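Side-chain contacts in ribulose bisphosphate carboxylase small chain (Galdieria sulphuraria, PDB 4F0H), which is the small subunit of Rubisco, which fixes carbon dioxide onto ribulose 1,5-bisphosphate, and probably supports assembly and activity of the catalytic large subunits: residues L31-E36 against A62-E67; A70-K73 against Y79-V82; L111-D116 against I121-Q126. All coordinates share one frame; numbering follows the deposited sequence.

Interaction 1. Residues L31-E36 against A62-E67; sequences LAIGIE and APVLFE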
ATOM      1  N   LEU B  31      -8.879 -52.240   2.456  1.00 10.03           N
ATOM      2  CA  LEU B  31      -7.947 -51.244   3.001  1.00 12.17           C
ATOM      3  C   LEU B  31      -6.523 -51.779   3.301  1.00 11.18           C
ATOM      4  O   LEU B  31      -6.371 -52.943   3.668  1.00 15.19           O
ATOM      5  CB  LEU B  31      -8.531 -50.714   4.298  1.00  8.84           C
ATOM      6  CG  LEU B  31      -9.947 -50.194   4.222  1.00 10.43           C
ATOM      7  CD1 LEU B  31     -10.265 -49.507   5.585  1.00  7.71           C
ATOM      8  CD2 LEU B  31     -10.137 -49.164   3.049  1.00 10.39           C
ATOM      9  N   ALA B  32      -5.467 -50.964   3.159  1.00  7.31           N
ATOM     10  CA  ALA B  32      -4.192 -51.249   3.831  1.00  8.88           C
ATOM     11  C   ALA B  32      -4.377 -51.000   5.348  1.00 10.02           C
ATOM     12  O   ALA B  32      -5.122 -50.094   5.762  1.00 12.33           O
ATOM     13  CB  ALA B  32      -3.095 -50.307   3.269  1.00 12.13           C
ATOM     14  N   ILE B  33      -3.778 -51.817   6.215  1.00 11.68           N
ATOM     15  CA  ILE B  33      -4.040 -51.673   7.642  1.00  6.02           C
ATOM     16  C   ILE B  33      -2.761 -51.344   8.387  1.00 12.50           C
ATOM     17  O   ILE B  33      -1.792 -52.106   8.276  1.00 14.90           O
ATOM     18  CB  ILE B  33      -4.699 -52.970   8.191  1.00 12.00           C
ATOM     19  CG1 ILE B  33      -6.028 -53.201   7.499  1.00  7.80           C
ATOM     20  CG2 ILE B  33      -4.738 -52.997   9.743  1.00  7.98           C
ATOM     21  CD1 ILE B  33      -6.519 -54.571   7.598  1.00 11.21           C
ATOM     22  N   GLY B  34      -2.753 -50.204   9.109  1.00 10.70           N
ATOM     23  CA  GLY B  34      -1.591 -49.749   9.833  1.00 12.56           C
ATOM     24  C   GLY B  34      -1.826 -49.705  11.343  1.00 12.21           C
ATOM     25  O   GLY B  34      -2.939 -49.381  11.806  1.00 12.93           O
ATOM     26  N   ILE B  35      -0.801 -50.038  12.108  1.00  3.92           N
ATOM     27  CA  ILE B  35      -0.879 -49.997  13.551  1.00  2.49           C
ATOM     28  C   ILE B  35       0.129 -48.895  13.966  1.00  3.58           C
ATOM     29  O   ILE B  35       1.313 -48.941  13.579  1.00  4.67           O
ATOM     30  CB  ILE B  35      -0.432 -51.336  14.157  1.00  4.77           C
ATOM     31  CG1 ILE B  35      -1.482 -52.404  13.961  1.00  7.55           C
ATOM     32  CG2 ILE B  35      -0.196 -51.205  15.714  1.00  5.82           C
ATOM     33  CD1 ILE B  35      -0.896 -53.818  14.115  1.00  7.74           C
ATOM     34  N   GLU B  36      -0.315 -47.897  14.742  1.00  5.04           N
ATOM     35  CA  GLU B  36       0.554 -46.742  15.053  1.00  4.07           C
ATOM     36  C   GLU B  36       0.400 -46.421  16.549  1.00  5.33           C
ATOM     37  O   GLU B  36      -0.692 -46.633  17.142  1.00  7.37           O
ATOM     38  CB  GLU B  36       0.134 -45.548  14.248  1.00  3.09           C
ATOM     39  CG  GLU B  36      -0.016 -45.859  12.734  1.00  8.51           C
ATOM     40  CD  GLU B  36      -0.269 -44.588  11.849  1.00 11.16           C
ATOM     41  OE1 GLU B  36      -0.146 -44.673  10.617  1.00 12.23           O
ATOM     42  OE2 GLU B  36      -0.558 -43.505  12.349  1.00 12.40           O
ATOM     43  N   ALA B  62      -6.352 -62.596  11.611  1.00 22.56           N
ATOM     44  CA  ALA B  62      -5.364 -63.175  12.577  1.00 21.66           C
ATOM     45  C   ALA B  62      -4.003 -62.462  12.677  1.00 22.07           C
ATOM     46  O   ALA B  62      -3.548 -62.121  13.781  1.00 22.28           O
ATOM     47  CB  ALA B  62      -5.132 -64.658  12.263  1.00 17.24           C
ATOM     48  N   PRO B  63      -3.330 -62.278  11.526  1.00 21.11           N
ATOM     49  CA  PRO B  63      -2.034 -61.630  11.495  1.00 20.94           C
ATOM     50  C   PRO B  63      -2.132 -60.189  12.020  1.00 21.46           C
ATOM     51  O   PRO B  63      -1.226 -59.705  12.715  1.00 19.77           O
ATOM     52  CB  PRO B  63      -1.668 -61.642  10.011  1.00 22.09           C
ATOM     53  CG  PRO B  63      -2.385 -62.830   9.466  1.00 21.78           C
ATOM     54  CD  PRO B  63      -3.695 -62.847  10.207  1.00 21.72           C
ATOM     55  N   VAL B  64      -3.237 -59.536  11.725  1.00 18.93           N
ATOM     56  CA  VAL B  64      -3.445 -58.197  12.198  1.00 17.32           C
ATOM     57  C   VAL B  64      -3.588 -58.200  13.744  1.00 18.80           C
ATOM     58  O   VAL B  64      -2.901 -57.437  14.422  1.00 13.54           O
ATOM     59  CB  VAL B  64      -4.685 -57.626  11.555  1.00 15.46           C
ATOM     60  CG1 VAL B  64      -4.980 -56.208  12.090  1.00 10.69           C
ATOM     61  CG2 VAL B  64      -4.516 -57.636  10.065  1.00 17.59           C
ATOM     62  N   LEU B  65      -4.464 -59.058  14.283  1.00 13.95           N
ATOM     63  CA  LEU B  65      -4.619 -59.142  15.722  1.00 17.02           C
ATOM     64  C   LEU B  65      -3.334 -59.527  16.418  1.00 15.63           C
ATOM     65  O   LEU B  65      -3.081 -59.107  17.545  1.00 15.08           O
ATOM     66  CB  LEU B  65      -5.728 -60.117  16.104  1.00 20.68           C
ATOM     67  CG  LEU B  65      -7.137 -59.596  15.857  1.00 24.18           C
ATOM     68  CD1 LEU B  65      -8.136 -60.749  15.888  1.00 26.29           C
ATOM     69  CD2 LEU B  65      -7.487 -58.613  16.920  1.00 23.22           C
ATOM     70  N   PHE B  66      -2.483 -60.265  15.736  1.00 16.49           N
ATOM     71  CA  PHE B  66      -1.272 -60.682  16.363  1.00 18.53           C
ATOM     72  C   PHE B  66      -0.343 -59.525  16.551  1.00 17.65           C
ATOM     73  O   PHE B  66       0.272 -59.382  17.625  1.00 17.98           O
ATOM     74  CB  PHE B  66      -0.550 -61.749  15.547  1.00 21.76           C
ATOM     75  CG  PHE B  66       0.789 -62.093  16.115  1.00 23.51           C
ATOM     76  CD1 PHE B  66       0.886 -62.917  17.209  1.00 25.10           C
ATOM     77  CD2 PHE B  66       1.962 -61.582  15.545  1.00 28.71           C
ATOM     78  CE1 PHE B  66       2.114 -63.234  17.752  1.00 25.87           C
ATOM     79  CE2 PHE B  66       3.222 -61.887  16.076  1.00 28.22           C
ATOM     80  CZ  PHE B  66       3.298 -62.715  17.194  1.00 27.47           C
ATOM     81  N   GLU B  67      -0.178 -58.721  15.495  1.00 15.08           N
ATOM     82  CA  GLU B  67       0.584 -57.488  15.610  1.00 13.38           C
ATOM     83  C   GLU B  67       0.008 -56.515  16.595  1.00 13.12           C
ATOM     84  O   GLU B  67       0.748 -55.831  17.268  1.00 13.42           O
ATOM     85  CB  GLU B  67       0.674 -56.794  14.296  1.00 14.19           C
ATOM     86  CG  GLU B  67       1.372 -57.556  13.280  1.00 16.53           C
ATOM     87  CD  GLU B  67       2.829 -57.861  13.630  1.00 24.03           C
ATOM     88  OE1 GLU B  67       3.498 -57.170  14.473  1.00 25.72           O
ATOM     89  OE2 GLU B  67       3.313 -58.842  13.036  1.00 26.02           O
TER
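The carboxylate of Glu67 is turned away from Ile35, the residue that its CB touches. OE1 accepts a hydrogen bond from Trp51 NE1. OE2 lies at the edge of the Phe66 ring, in the ring plane. No flat group stacks across the contact, which is carried by aliphatic carbons. Ile35 CD1 meets Glu67 CB at 3.4 Å, a close approach for two carbons. The same methyl lies 4.1 Å from the backbone oxygen O of Val64. Ile35 has CG1 beside its backbone N (chi1 -74°), and a nearly extended chi2 of 161° carries CD1 out to the helix. Further back along the strand, Ile33 CG2 meets Val64 CG1 at 4.0 Å. Both pairs of side chains cross at about a right angle. Ile33 and Ile35 use the same face of the strand, with Gly34 between them. The axes of strand segment 32-36 and helix segment 62-67 run nearly parallel, 12° apart, and approach to 9.8 Å. This is a helix laid on a sheet, as in the small-subunit fold. Val64 also packs on Leu55 and Val58. Met26 of helix 16-28 touches Ile33, and the neighbouring strand 79-86 supplies Val82 beside Ile33 and Ile80 beside Ile35.

Interaction 2. Residues A70-K73 against Y79-V82; sequences ACRK and YIKV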
ATOM      1  N   ALA B  70       1.124 -57.905  19.864  1.00  8.46           N
ATOM      2  CA  ALA B  70       2.545 -57.650  19.946  1.00 11.55           C
ATOM      3  C   ALA B  70       2.805 -56.141  20.268  1.00 14.97           C
ATOM      4  O   ALA B  70       3.633 -55.792  21.144  1.00 11.68           O
ATOM      5  CB  ALA B  70       3.214 -58.069  18.615  1.00 12.16           C
ATOM      6  N   CYS B  71       2.074 -55.235  19.597  1.00 13.57           N
ATOM      7  CA  CYS B  71       2.294 -53.797  19.911  1.00 11.33           C
ATOM      8  C   CYS B  71       1.902 -53.475  21.383  1.00 11.56           C
ATOM      9  O   CYS B  71       2.661 -52.796  22.105  1.00 12.29           O
ATOM     10  CB  CYS B  71       1.578 -52.897  18.947  1.00  7.76           C
ATOM     11  SG  CYS B  71       2.071 -51.169  19.148  1.00 13.29           S
ATOM     12  N   ARG B  72       0.743 -53.962  21.815  1.00  9.89           N
ATOM     13  CA  ARG B  72       0.291 -53.757  23.202  1.00 10.65           C
ATOM     14  C   ARG B  72       1.316 -54.238  24.215  1.00 14.49           C
ATOM     15  O   ARG B  72       1.527 -53.574  25.236  1.00 16.92           O
ATOM     16  CB  ARG B  72      -1.000 -54.513  23.450  1.00 10.28           C
ATOM     17  CG  ARG B  72      -2.208 -53.794  22.903  1.00  9.61           C
ATOM     18  CD  ARG B  72      -3.261 -54.803  22.627  1.00 13.38           C
ATOM     19  NE  ARG B  72      -4.603 -54.249  22.694  1.00 12.02           N
ATOM     20  CZ  ARG B  72      -5.708 -54.951  22.409  1.00 20.28           C
ATOM     21  NH1 ARG B  72      -5.632 -56.242  22.106  1.00 15.67           N
ATOM     22  NH2 ARG B  72      -6.913 -54.371  22.459  1.00 22.65           N
ATOM     23  N   LYS B  73       1.994 -55.360  23.943  1.00 15.43           N
ATOM     24  CA  LYS B  73       2.938 -55.832  24.939  1.00 18.01           C
ATOM     25  C   LYS B  73       4.163 -54.943  24.966  1.00 17.52           C
ATOM     26  O   LYS B  73       4.642 -54.575  26.045  1.00 18.78           O
ATOM     27  CB  LYS B  73       3.321 -57.316  24.804  1.00 20.46           C
ATOM     28  CG  LYS B  73       2.174 -58.219  24.429  1.00 30.34           C
ATOM     29  CD  LYS B  73       0.865 -58.009  25.283  1.00 35.53           C
ATOM     30  CE  LYS B  73      -0.342 -58.721  24.622  1.00 37.13           C
ATOM     31  NZ  LYS B  73      -1.642 -57.969  24.642  1.00 34.36           N
ATOM     32  N   TYR B  79      -0.688 -44.848  23.787  1.00  7.32           N
ATOM     33  CA  TYR B  79      -1.902 -44.990  22.925  1.00  5.10           C
ATOM     34  C   TYR B  79      -1.479 -45.717  21.698  1.00  8.58           C
ATOM     35  O   TYR B  79      -0.339 -45.470  21.194  1.00  8.61           O
ATOM     36  CB  TYR B  79      -2.400 -43.606  22.459  1.00  4.84           C
ATOM     37  CG  TYR B  79      -3.066 -42.869  23.573  1.00  5.33           C
ATOM     38  CD1 TYR B  79      -4.414 -42.996  23.813  1.00  3.46           C
ATOM     39  CD2 TYR B  79      -2.317 -42.079  24.431  1.00  2.31           C
ATOM     40  CE1 TYR B  79      -4.965 -42.377  24.914  1.00  1.00           C
ATOM     41  CE2 TYR B  79      -2.886 -41.435  25.506  1.00  2.01           C
ATOM     42  CZ  TYR B  79      -4.217 -41.611  25.754  1.00  1.87           C
ATOM     43  OH  TYR B  79      -4.799 -40.898  26.834  1.00  4.78           O
ATOM     44  N   ILE B  80      -2.376 -46.561  21.183  1.00 10.48           N
ATOM     45  CA  ILE B  80      -2.140 -47.384  19.963  1.00  5.54           C
ATOM     46  C   ILE B  80      -3.438 -47.347  19.222  1.00  9.28           C
ATOM     47  O   ILE B  80      -4.545 -47.567  19.822  1.00  6.25           O
ATOM     48  CB  ILE B  80      -1.797 -48.889  20.341  1.00  6.16           C
ATOM     49  CG1 ILE B  80      -0.643 -48.950  21.388  1.00  7.49           C
ATOM     50  CG2 ILE B  80      -1.578 -49.755  19.104  1.00  1.70           C
ATOM     51  CD1 ILE B  80      -0.245 -50.414  21.834  1.00  4.63           C
ATOM     52  N   LYS B  81      -3.338 -47.108  17.910  1.00  6.50           N
ATOM     53  CA  LYS B  81      -4.489 -47.079  17.066  1.00  6.62           C
ATOM     54  C   LYS B  81      -4.344 -47.913  15.828  1.00  4.16           C
ATOM     55  O   LYS B  81      -3.230 -48.204  15.363  1.00  8.70           O
ATOM     56  CB  LYS B  81      -4.849 -45.651  16.641  1.00  7.34           C
ATOM     57  CG  LYS B  81      -3.692 -44.903  15.946  1.00  8.37           C
ATOM     58  CD  LYS B  81      -4.133 -43.511  15.534  1.00  4.56           C
ATOM     59  CE  LYS B  81      -3.229 -42.881  14.469  1.00  5.66           C
ATOM     60  NZ  LYS B  81      -3.405 -41.404  14.572  1.00  4.72           N
ATOM     61  N   VAL B  82      -5.490 -48.264  15.260  1.00  5.86           N
ATOM     62  CA  VAL B  82      -5.450 -49.007  14.016  1.00  9.92           C
ATOM     63  C   VAL B  82      -5.992 -48.117  12.964  1.00  7.12           C
ATOM     64  O   VAL B  82      -6.979 -47.404  13.229  1.00  9.90           O
ATOM     65  CB  VAL B  82      -6.280 -50.325  14.108  1.00 12.16           C
ATOM     66  CG1 VAL B  82      -6.246 -51.028  12.764  1.00 11.60           C
ATOM     67  CG2 VAL B  82      -5.653 -51.235  15.160  1.00  7.71           C
TER
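The last turn of helix 61-74 lies over the start of strand 79-86, and Ile80 is the side chain of that strand that reaches Cys71 and Arg72. Its CD1 does most of the touching. The methyl is 3.6 Å from Cys71 SG and 3.7 Å from Arg72 CA, so it meets a side chain and the helix backbone together. Ile80 CG2 adds a second contact with Cys71 SG at 3.9 Å. An extended chi2 (179°) holds CD1 at full reach from the strand. On the helix, SG of Cys71 stands anti to the backbone N (chi1 -170°), in contact with both Ile80 methyls. Cys71 is buried, and across this contact its sulfur meets carbon atoms of Ile80.

Helix and strand follow each other in the chain through a short connection. They belong to the layer of helix on antiparallel sheet that forms the core of the small subunit. In that sheet Ile80 also packs on Tyr37 of one neighbouring strand and on Val100 of the other.

Arg72 touches Ile80 with the base of its side chain. Arg72 CG lies 4.1 Å from Ile80 CD1, and the two chains cross at about a right angle. The rest of the arginine runs on, extended from CG to NE. Its NH1 forms a salt bridge with Asp16 OD2 and a hydrogen bond to Asn69 OD1, while NH2 hydrogen-bonds to Val100 O.

Interaction 3. Residues L111-D116 against I121-Q126; sequences LIRQED and IKYSIQ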
ATOM      1  N   LEU B 111      -3.572 -25.674  29.157  1.00  5.17           N
ATOM      2  CA  LEU B 111      -3.956 -24.624  28.201  1.00  3.54           C
ATOM      3  C   LEU B 111      -3.163 -23.335  28.519  1.00  4.59           C
ATOM      4  O   LEU B 111      -3.271 -22.775  29.634  1.00  8.36           O
ATOM      5  CB  LEU B 111      -5.478 -24.387  28.176  1.00  1.00           C
ATOM      6  CG  LEU B 111      -6.017 -23.241  27.317  1.00  4.65           C
ATOM      7  CD1 LEU B 111      -5.988 -23.546  25.917  1.00  4.49           C
ATOM      8  CD2 LEU B 111      -7.493 -22.929  27.712  1.00  7.69           C
ATOM      9  N   ILE B 112      -2.389 -22.865  27.528  1.00  6.30           N
ATOM     10  CA  ILE B 112      -1.509 -21.692  27.674  1.00  3.35           C
ATOM     11  C   ILE B 112      -2.100 -20.513  26.889  1.00  5.24           C
ATOM     12  O   ILE B 112      -2.517 -20.697  25.759  1.00  5.07           O
ATOM     13  CB  ILE B 112      -0.125 -22.002  27.147  1.00  5.39           C
ATOM     14  CG1 ILE B 112       0.445 -23.171  27.980  1.00  5.82           C
ATOM     15  CG2 ILE B 112       0.749 -20.753  27.338  1.00  3.77           C
ATOM     16  CD1 ILE B 112       1.111 -24.160  27.298  1.00  9.71           C
ATOM     17  N   ARG B 113      -2.211 -19.341  27.509  1.00  6.05           N
ATOM     18  CA  ARG B 113      -2.830 -18.172  26.845  1.00  2.88           C
ATOM     19  C   ARG B 113      -1.792 -17.065  26.766  1.00  7.56           C
ATOM     20  O   ARG B 113      -1.469 -16.435  27.794  1.00  5.87           O
ATOM     21  CB  ARG B 113      -3.889 -17.665  27.747  1.00  3.84           C
ATOM     22  CG  ARG B 113      -4.949 -18.727  28.030  1.00  3.62           C
ATOM     23  CD  ARG B 113      -5.949 -18.151  29.015  1.00  3.04           C
ATOM     24  NE  ARG B 113      -7.111 -19.020  29.019  1.00  4.76           N
ATOM     25  CZ  ARG B 113      -7.344 -19.941  29.939  1.00  5.17           C
ATOM     26  NH1 ARG B 113      -6.484 -20.098  30.944  1.00  1.00           N
ATOM     27  NH2 ARG B 113      -8.476 -20.668  29.878  1.00  3.98           N
ATOM     28  N   GLN B 114      -1.283 -16.786  25.571  1.00  4.50           N
ATOM     29  CA  GLN B 114      -0.305 -15.714  25.442  1.00  8.14           C
ATOM     30  C   GLN B 114      -1.131 -14.511  24.989  1.00  8.47           C
ATOM     31  O   GLN B 114      -1.875 -14.617  24.006  1.00 10.61           O
ATOM     32  CB  GLN B 114       0.752 -16.019  24.360  1.00  9.22           C
ATOM     33  CG  GLN B 114       1.804 -14.907  24.290  1.00 10.35           C
ATOM     34  CD  GLN B 114       1.920 -14.392  22.922  1.00 13.56           C
ATOM     35  OE1 GLN B 114       2.420 -15.084  22.071  1.00 12.64           O
ATOM     36  NE2 GLN B 114       1.327 -13.183  22.653  1.00 19.64           N
ATOM     37  N   GLU B 115      -1.047 -13.419  25.732  1.00  7.50           N
ATOM     38  CA  GLU B 115      -1.853 -12.225  25.435  1.00  4.90           C
ATOM     39  C   GLU B 115      -1.196 -11.421  24.343  1.00  9.20           C
ATOM     40  O   GLU B 115       0.003 -11.083  24.412  1.00  7.27           O
ATOM     41  CB  GLU B 115      -2.096 -11.401  26.712  1.00  7.88           C
ATOM     42  CG  GLU B 115      -3.003 -12.139  27.639  1.00  6.76           C
ATOM     43  CD  GLU B 115      -3.204 -11.529  29.003  1.00 12.38           C
ATOM     44  OE1 GLU B 115      -3.261 -10.274  29.150  1.00 10.16           O
ATOM     45  OE2 GLU B 115      -3.380 -12.343  29.943  1.00 14.34           O
ATOM     46  N   ASP B 116      -1.969 -11.142  23.312  1.00  7.36           N
ATOM     47  CA  ASP B 116      -1.429 -10.529  22.107  1.00  7.72           C
ATOM     48  C   ASP B 116      -2.105  -9.150  21.860  1.00  8.71           C
ATOM     49  O   ASP B 116      -2.347  -8.373  22.804  1.00  9.38           O
ATOM     50  CB  ASP B 116      -1.711 -11.478  20.967  1.00  7.38           C
ATOM     51  CG  ASP B 116      -0.720 -11.333  19.858  1.00 16.76           C
ATOM     52  OD1 ASP B 116      -1.142 -10.884  18.781  1.00 19.22           O
ATOM     53  OD2 ASP B 116       0.473 -11.662  20.074  1.00 16.96           O
ATOM     54  N   ILE B 121      -5.812 -13.640  22.039  1.00  1.00           N
ATOM     55  CA  ILE B 121      -4.895 -14.499  22.730  1.00  3.06           C
ATOM     56  C   ILE B 121      -4.332 -15.516  21.696  1.00  6.24           C
ATOM     57  O   ILE B 121      -5.038 -15.921  20.755  1.00  7.96           O
ATOM     58  CB  ILE B 121      -5.678 -15.278  23.857  1.00  4.91           C
ATOM     59  CG1 ILE B 121      -6.132 -14.347  24.972  1.00  5.94           C
ATOM     60  CG2 ILE B 121      -4.834 -16.509  24.367  1.00  3.47           C
ATOM     61  CD1 ILE B 121      -7.165 -15.001  25.915  1.00  7.28           C
ATOM     62  N   LYS B 122      -3.087 -15.929  21.848  1.00  3.64           N
ATOM     63  CA  LYS B 122      -2.511 -16.998  21.072  1.00  5.38           C
ATOM     64  C   LYS B 122      -2.455 -18.193  22.031  1.00  3.16           C
ATOM     65  O   LYS B 122      -1.856 -18.096  23.083  1.00  4.82           O
ATOM     66  CB  LYS B 122      -1.087 -16.624  20.679  1.00  9.16           C
ATOM     67  CG  LYS B 122      -0.968 -15.427  19.746  1.00 13.55           C
ATOM     68  CD  LYS B 122      -0.981 -15.923  18.312  1.00 17.36           C
ATOM     69  CE  LYS B 122      -0.940 -14.791  17.286  1.00 18.98           C
ATOM     70  NZ  LYS B 122       0.371 -14.122  17.381  1.00 19.84           N
ATOM     71  N   TYR B 123      -3.139 -19.274  21.694  1.00  3.85           N
ATOM     72  CA  TYR B 123      -3.284 -20.467  22.561  1.00  4.30           C
ATOM     73  C   TYR B 123      -2.308 -21.536  22.168  1.00  7.17           C
ATOM     74  O   TYR B 123      -2.089 -21.772  20.955  1.00  3.46           O
ATOM     75  CB  TYR B 123      -4.655 -21.124  22.319  1.00  3.15           C
ATOM     76  CG  TYR B 123      -5.809 -20.248  22.869  1.00  5.05           C
ATOM     77  CD1 TYR B 123      -6.341 -19.211  22.094  1.00  6.46           C
ATOM     78  CD2 TYR B 123      -6.315 -20.418  24.184  1.00  3.88           C
ATOM     79  CE1 TYR B 123      -7.399 -18.368  22.616  1.00  5.27           C
ATOM     80  CE2 TYR B 123      -7.398 -19.605  24.676  1.00  3.91           C
ATOM     81  CZ  TYR B 123      -7.914 -18.584  23.872  1.00  2.64           C
ATOM     82  OH  TYR B 123      -8.935 -17.722  24.282  1.00  3.03           O
ATOM     83  N   SER B 124      -1.739 -22.185  23.185  1.00  4.26           N
ATOM     84  CA  SER B 124      -1.210 -23.510  22.991  1.00  7.87           C
ATOM     85  C   SER B 124      -1.874 -24.497  23.978  1.00  9.08           C
ATOM     86  O   SER B 124      -2.297 -24.170  25.086  1.00  6.84           O
ATOM     87  CB  SER B 124       0.294 -23.598  23.216  1.00  5.63           C
ATOM     88  OG  SER B 124       0.958 -22.384  22.874  1.00 10.71           O
ATOM     89  N   ILE B 125      -1.832 -25.740  23.558  1.00  7.89           N
ATOM     90  CA  ILE B 125      -2.253 -26.857  24.328  1.00  9.87           C
ATOM     91  C   ILE B 125      -1.052 -27.781  24.417  1.00  6.40           C
ATOM     92  O   ILE B 125      -0.398 -28.035  23.422  1.00  3.88           O
ATOM     93  CB  ILE B 125      -3.432 -27.479  23.517  1.00 15.13           C
ATOM     94  CG1 ILE B 125      -4.720 -26.661  23.830  1.00 13.63           C
ATOM     95  CG2 ILE B 125      -3.609 -28.984  23.733  1.00 15.69           C
ATOM     96  CD1 ILE B 125      -5.793 -26.848  22.733  1.00 22.00           C
ATOM     97  N   GLN B 126      -0.786 -28.316  25.600  1.00  6.97           N
ATOM     98  CA  GLN B 126       0.384 -29.163  25.799  1.00  5.94           C
ATOM     99  C   GLN B 126       0.003 -30.335  26.710  1.00 10.14           C
ATOM    100  O   GLN B 126      -0.528 -30.139  27.789  1.00  9.98           O
ATOM    101  CB  GLN B 126       1.483 -28.388  26.527  1.00  6.74           C
ATOM    102  CG  GLN B 126       2.791 -29.222  26.710  1.00  8.16           C
ATOM    103  CD  GLN B 126       3.761 -29.004  25.540  1.00 11.90           C
ATOM    104  OE1 GLN B 126       3.881 -27.873  25.107  1.00 12.52           O
ATOM    105  NE2 GLN B 126       4.436 -30.093  24.998  1.00  6.50           N
TER
HETATM  106  O   HOH W   1       2.652 -14.017  19.576  1.00 34.67           O
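Asp116 and Lys122 are brought together by an aspartate CG roughly anti to its backbone N (chi1 -153°) and a lysine chain bent at chi2 (-91°) and chi4. The resulting salt bridge, Asp116 OD2 to Lys122 NZ, is long at 3.6 Å. A water accepts from Lys122 NZ at 3.2 Å and also lies within hydrogen-bonding distance of Asp116 OD2 and, at 2.7 Å, of Gln114 OE1. Gln114 NE2 donates to Asp116 OD2 at 3.1 Å, on the anti lone pair. With an alanine here instead of Asp116, Lys122 NZ would probably lose this charged mate, and Gln114 NE2 would keep Glu115 O as its acceptor within the segment.

The strands form an antiparallel hairpin. Ile112 pairs with Ser124 and Gln114 with Lys122 in hydrogen-bonded pairs, the straightest bond being Ile112 N to Ser124 O (2.8 Å). Backbone bonds from Glu115 and Tyr123 reach two other small subunits, consistent with the barrel that such hairpins build in red-type Rubisco.

On the opposite face, Leu111 CD1 meets the edge of the Tyr123 ring at CD2 (3.6 Å). Ile121 CG2 lies over the centre of one face of that ring and touches Arg113 CB at 3.7 Å. Arg113 NH2 forms a salt bridge with an acidic side chain of another protein's chain, and NH1 one with Asp40 of a neighbouring small subunit.

How the interactions relate
Interactions 1 and 2 form one continuous core. Their centres are 10 Å apart, and both set helix 61-74 against the same sheet. Strands 32-38 and 79-86 are neighbours there, joined by a probable hydrogen bond from Lys81 N to Glu36 O at 2.8 Å. Gly34 O lies 3.8 Å from Val82 CG1. Interaction 3 stands apart, on the other side of the chain's centre. Its centre is 38 Å from that of interaction 1 and 32 Å from that of interaction 2, with nearest atoms about 19 and 12 Å away. The first two lie in the subunit core, although strand 32-38 also touches other chains; the hairpin 109-127 meets other small subunits and another protein's chain. Rubisco active sites lie on the large subunits.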